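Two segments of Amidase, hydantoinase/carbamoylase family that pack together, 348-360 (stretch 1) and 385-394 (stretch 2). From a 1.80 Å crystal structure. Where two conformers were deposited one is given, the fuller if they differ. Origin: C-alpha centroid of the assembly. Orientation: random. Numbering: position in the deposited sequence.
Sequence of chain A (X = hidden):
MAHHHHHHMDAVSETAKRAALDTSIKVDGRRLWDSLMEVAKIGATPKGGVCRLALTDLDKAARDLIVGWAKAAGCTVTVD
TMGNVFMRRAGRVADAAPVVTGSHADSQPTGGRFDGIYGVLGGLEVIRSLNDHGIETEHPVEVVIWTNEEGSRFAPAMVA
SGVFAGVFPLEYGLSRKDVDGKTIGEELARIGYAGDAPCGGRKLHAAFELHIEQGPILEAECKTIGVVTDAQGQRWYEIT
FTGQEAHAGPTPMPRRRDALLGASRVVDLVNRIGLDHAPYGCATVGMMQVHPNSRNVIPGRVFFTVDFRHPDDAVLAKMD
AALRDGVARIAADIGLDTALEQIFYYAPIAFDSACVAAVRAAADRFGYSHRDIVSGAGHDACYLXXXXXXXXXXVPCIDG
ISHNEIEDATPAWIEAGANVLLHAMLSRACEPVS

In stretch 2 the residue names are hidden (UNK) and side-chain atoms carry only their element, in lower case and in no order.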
# COMPACT_ATOMS: atom_id res chain seq x y z
N PRO A 348 -21.98 6.24 21.57
CA PRO A 348 -22.95 5.15 21.65
C PRO A 348 -24.35 5.72 21.76
O PRO A 348 -24.58 6.77 22.37
CB PRO A 348 -22.55 4.41 22.94
CG PRO A 348 -21.13 4.81 23.20
CD PRO A 348 -21.01 6.21 22.68
N ILE A 349 -25.31 5.04 21.15
CA ILE A 349 -26.66 5.57 21.10
C ILE A 349 -27.65 4.47 21.46
O ILE A 349 -27.45 3.31 21.10
CB ILE A 349 -26.97 6.20 19.71
CG1 ILE A 349 -28.35 6.86 19.70
CG2 ILE A 349 -26.84 5.17 18.60
CD1 ILE A 349 -28.48 7.92 18.63
N ALA A 350 -28.67 4.85 22.22
CA ALA A 350 -29.75 3.94 22.59
C ALA A 350 -30.89 4.11 21.60
O ALA A 350 -31.26 5.23 21.25
CB ALA A 350 -30.23 4.23 24.02
N PHE A 351 -31.43 2.99 21.13
CA PHE A 351 -32.53 3.09 20.19
C PHE A 351 -33.83 3.35 20.93
O PHE A 351 -33.92 3.23 22.16
CB PHE A 351 -32.59 1.82 19.33
CG PHE A 351 -31.51 1.76 18.28
CD1 PHE A 351 -31.42 2.75 17.31
CD2 PHE A 351 -30.56 0.75 18.28
CE1 PHE A 351 -30.41 2.72 16.33
CE2 PHE A 351 -29.55 0.71 17.32
CZ PHE A 351 -29.48 1.69 16.35
N ASP A 352 -34.86 3.74 20.17
CA ASP A 352 -36.12 4.18 20.77
C ASP A 352 -36.83 3.00 21.44
O ASP A 352 -36.96 1.93 20.85
CB ASP A 352 -37.02 4.80 19.70
CG ASP A 352 -38.40 5.16 20.23
OD1 ASP A 352 -38.55 6.27 20.81
OD2 ASP A 352 -39.32 4.34 20.08
N SER A 353 -37.33 3.23 22.66
CA SER A 353 -37.86 2.12 23.45
C SER A 353 -39.14 1.55 22.83
O SER A 353 -39.35 0.33 22.88
CB SER A 353 -38.10 2.55 24.89
OG SER A 353 -39.03 3.61 24.96
N ALA A 354 -39.99 2.39 22.25
CA ALA A 354 -41.20 1.87 21.62
C ALA A 354 -40.86 1.09 20.36
O ALA A 354 -41.49 0.07 20.06
CB ALA A 354 -42.18 2.99 21.31
N CYS A 355 -39.88 1.56 19.59
CA CYS A 355 -39.44 0.81 18.42
C CYS A 355 -38.86 -0.54 18.83
O CYS A 355 -39.16 -1.57 18.21
CB CYS A 355 -38.42 1.62 17.63
SG CYS A 355 -39.16 3.02 16.73
N VAL A 356 -38.02 -0.54 19.86
CA VAL A 356 -37.46 -1.80 20.35
C VAL A 356 -38.57 -2.76 20.76
O VAL A 356 -38.55 -3.95 20.44
CB VAL A 356 -36.48 -1.52 21.51
CG1 VAL A 356 -36.12 -2.80 22.24
CG2 VAL A 356 -35.22 -0.81 20.99
N ALA A 357 -39.58 -2.24 21.47
CA ALA A 357 -40.69 -3.09 21.89
C ALA A 357 -41.45 -3.66 20.70
O ALA A 357 -41.92 -4.80 20.74
CB ALA A 357 -41.64 -2.29 22.79
N ALA A 358 -41.59 -2.87 19.63
CA ALA A 358 -42.28 -3.34 18.43
C ALA A 358 -41.52 -4.48 17.77
O ALA A 358 -42.13 -5.42 17.25
CB ALA A 358 -42.49 -2.19 17.44
N VAL A 359 -40.18 -4.40 17.77
CA VAL A 359 -39.36 -5.47 17.22
C VAL A 359 -39.49 -6.73 18.06
O VAL A 359 -39.68 -7.84 17.53
CB VAL A 359 -37.89 -5.01 17.13
CG1 VAL A 359 -36.97 -6.16 16.76
CG2 VAL A 359 -37.76 -3.88 16.11
N ARG A 360 -39.42 -6.59 19.38
CA ARG A 360 -39.61 -7.73 20.27
C ARG A 360 -40.99 -8.35 20.10
O ARG A 360 -41.13 -9.57 20.00
CB ARG A 360 -39.37 -7.28 21.72
CG ARG A 360 -39.15 -8.42 22.70
CD ARG A 360 -38.85 -7.89 24.13
NE ARG A 360 -37.52 -7.29 24.25
CZ ARG A 360 -37.30 -6.00 24.48
NH1 ARG A 360 -38.32 -5.15 24.62
NH2 ARG A 360 -36.06 -5.54 24.57
N UNK A 385 -31.68 7.62 14.33
CA UNK A 385 -32.15 7.65 15.71
C UNK A 385 -32.06 9.04 16.32
O UNK A 385 -32.77 9.32 17.29
c UNK A 385 -31.35 6.67 16.57
N UNK A 386 -31.22 9.92 15.77
CA UNK A 386 -31.11 11.28 16.30
C UNK A 386 -32.29 12.15 15.92
O UNK A 386 -32.52 13.18 16.56
o UNK A 386 -27.39 13.30 15.96
n UNK A 386 -26.12 11.45 16.04
c UNK A 386 -28.53 11.23 16.29
c UNK A 386 -27.29 12.08 16.09
c UNK A 386 -29.81 11.93 15.82
N UNK A 387 -33.05 11.77 14.90
CA UNK A 387 -34.12 12.62 14.39
C UNK A 387 -35.48 11.94 14.36
O UNK A 387 -36.49 12.61 14.15
c UNK A 387 -32.57 14.08 13.06
c UNK A 387 -33.57 12.03 11.99
c UNK A 387 -33.79 13.17 12.98
N UNK A 388 -35.55 10.63 14.59
CA UNK A 388 -36.83 9.94 14.55
C UNK A 388 -36.75 8.72 15.45
O UNK A 388 -35.65 8.17 15.64
c UNK A 388 -37.18 9.51 13.12
N UNK A 389 -37.87 8.27 16.01
CA UNK A 389 -37.86 7.01 16.77
C UNK A 389 -37.39 5.87 15.89
O UNK A 389 -37.99 5.59 14.85
c UNK A 389 -39.21 8.88 15.93
c UNK A 389 -39.33 6.84 17.19
c UNK A 389 -39.97 8.17 16.99
N UNK A 390 -36.30 5.21 16.30
CA UNK A 390 -35.59 4.24 15.45
C UNK A 390 -35.15 3.04 16.28
O UNK A 390 -34.75 3.21 17.43
c UNK A 390 -33.56 3.89 13.94
o UNK A 390 -34.71 6.04 14.05
c UNK A 390 -34.34 4.89 14.82
N UNK A 391 -35.19 1.84 15.70
CA UNK A 391 -34.41 0.73 16.24
C UNK A 391 -34.06 -0.19 15.08
O UNK A 391 -34.29 0.13 13.92
c UNK A 391 -35.15 0.01 17.38
o UNK A 391 -36.18 -0.84 16.90
N UNK A 392 -33.46 -1.34 15.40
CA UNK A 392 -32.98 -2.26 14.38
C UNK A 392 -33.40 -3.69 14.68
O UNK A 392 -33.71 -4.05 15.82
c UNK A 392 -31.45 -2.21 14.24
c UNK A 392 -30.92 -0.84 13.85
c UNK A 392 -29.16 -1.87 11.98
s UNK A 392 -29.14 -0.94 13.52
N UNK A 393 -33.38 -4.50 13.62
CA UNK A 393 -33.64 -5.93 13.68
C UNK A 393 -32.38 -6.63 13.19
O UNK A 393 -31.91 -6.35 12.09
c UNK A 393 -36.06 -5.52 13.13
c UNK A 393 -35.09 -7.84 12.90
c UNK A 393 -34.82 -6.33 12.79
N UNK A 394 -31.82 -7.51 14.02
CA UNK A 394 -30.68 -8.34 13.62
C UNK A 394 -31.14 -9.77 13.35
O UNK A 394 -32.08 -10.27 13.98
c UNK A 394 -29.59 -8.41 14.70
c UNK A 394 -27.52 -7.26 15.56
c UNK A 394 -28.58 -7.27 14.65
c UNK A 394 -26.59 -6.24 15.54
c UNK A 394 -26.69 -5.21 14.62
c UNK A 394 -27.74 -5.21 13.71
c UNK A 394 -28.68 -6.23 13.73

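Position 385 carries a single side-chain carbon, which must be CB. It lies 3.7 Å from Ile349 CD1 and 4.0 Å from Phe351 CD1, so it sits against two apolar side chains of stretch 1. One carbon and nothing further identifies Ala385.

Position 386 has three carbons in a row, the third bearing one oxygen and one nitrogen. That is a carboxamide on a two-carbon stem, hence Gln386. Its CA-to-CB bond points sideways, but the chain's end comes nearer stretch 1, with CG 4.1 Å from Ile349 CD1.

At 387 one carbon carries two more, a fork at CB with no heteroatom. This is Val387, and it lies out of reach of stretch 1. Position 388 again shows one lone carbon; Ala388 makes no contact either, its CB remaining 7.7 Å from Cys355 SG.

Position 389 has three carbons that close a ring onto its own backbone N, which only proline does. The CB of Pro389 lies 3.6 Å from Asp352 CG and 3.9 Å from Cys355 SG, while the backbone O of Pro389 is 3.4 Å from the same SG.

Position 390 has a CB carrying one oxygen and one carbon, the branching of threonine. In Thr390, OG1 donates to Ala388 O at 2.8 Å, a bond within the stretch, and CG2 lies 4.1 Å from Phe351 CE1. Its backbone also takes part: Asp352 N donates to Thr390 O at 2.8 Å, with an N-H...O angle of 162°, close to linear.

At 391 one carbon is followed by one oxygen, giving Ser391. The side chain packs closely: its CB is 3.7 Å from Phe351 CB and 3.7 Å from Val356 CG2, and its OG is 3.4 Å from Cys355 CB and 3.5 Å from Val359 CG2. The same OG lies 3.3 Å from Cys355 O.

Position 392 is an unbranched run of two carbons, sulfur and carbon, therefore Met392. Its CG is 3.8 Å from Phe351 CZ, and its SD stands 4.8 Å from the centroid of that ring, 53° off the normal, an oblique approach.

Position 393 repeats the two-carbon fork at CB. Val393 places CG2 3.8 Å from Val359 CG1. Position 394 shows one carbon and a six-carbon ring without a hydroxyl, so Phe394; its CZ comes no nearer than 7.1 Å to Phe351 CE2.

The contact buries 575 Å², both sides summed. Helix 353-360 and strand 390-394 run in roughly the same direction, 27° apart, with axes approaching to 6.7 Å. Asp352 serves both elements: its backbone N binds the strand residue Thr390, while its OD2 accepts from Cys355 N at 2.9 Å as the helix N-cap. Phe351, pointing toward stretch 2, contacts Ala385, Thr390, Ser391 and Met392. Farther along, Cys355 and Val359, one helical turn apart, both direct CA-to-CB toward stretch 2. The interface thus combines one hydrogen bond with largely apolar packing.

Stretch 2 (385-394) AQVAPTSMVF
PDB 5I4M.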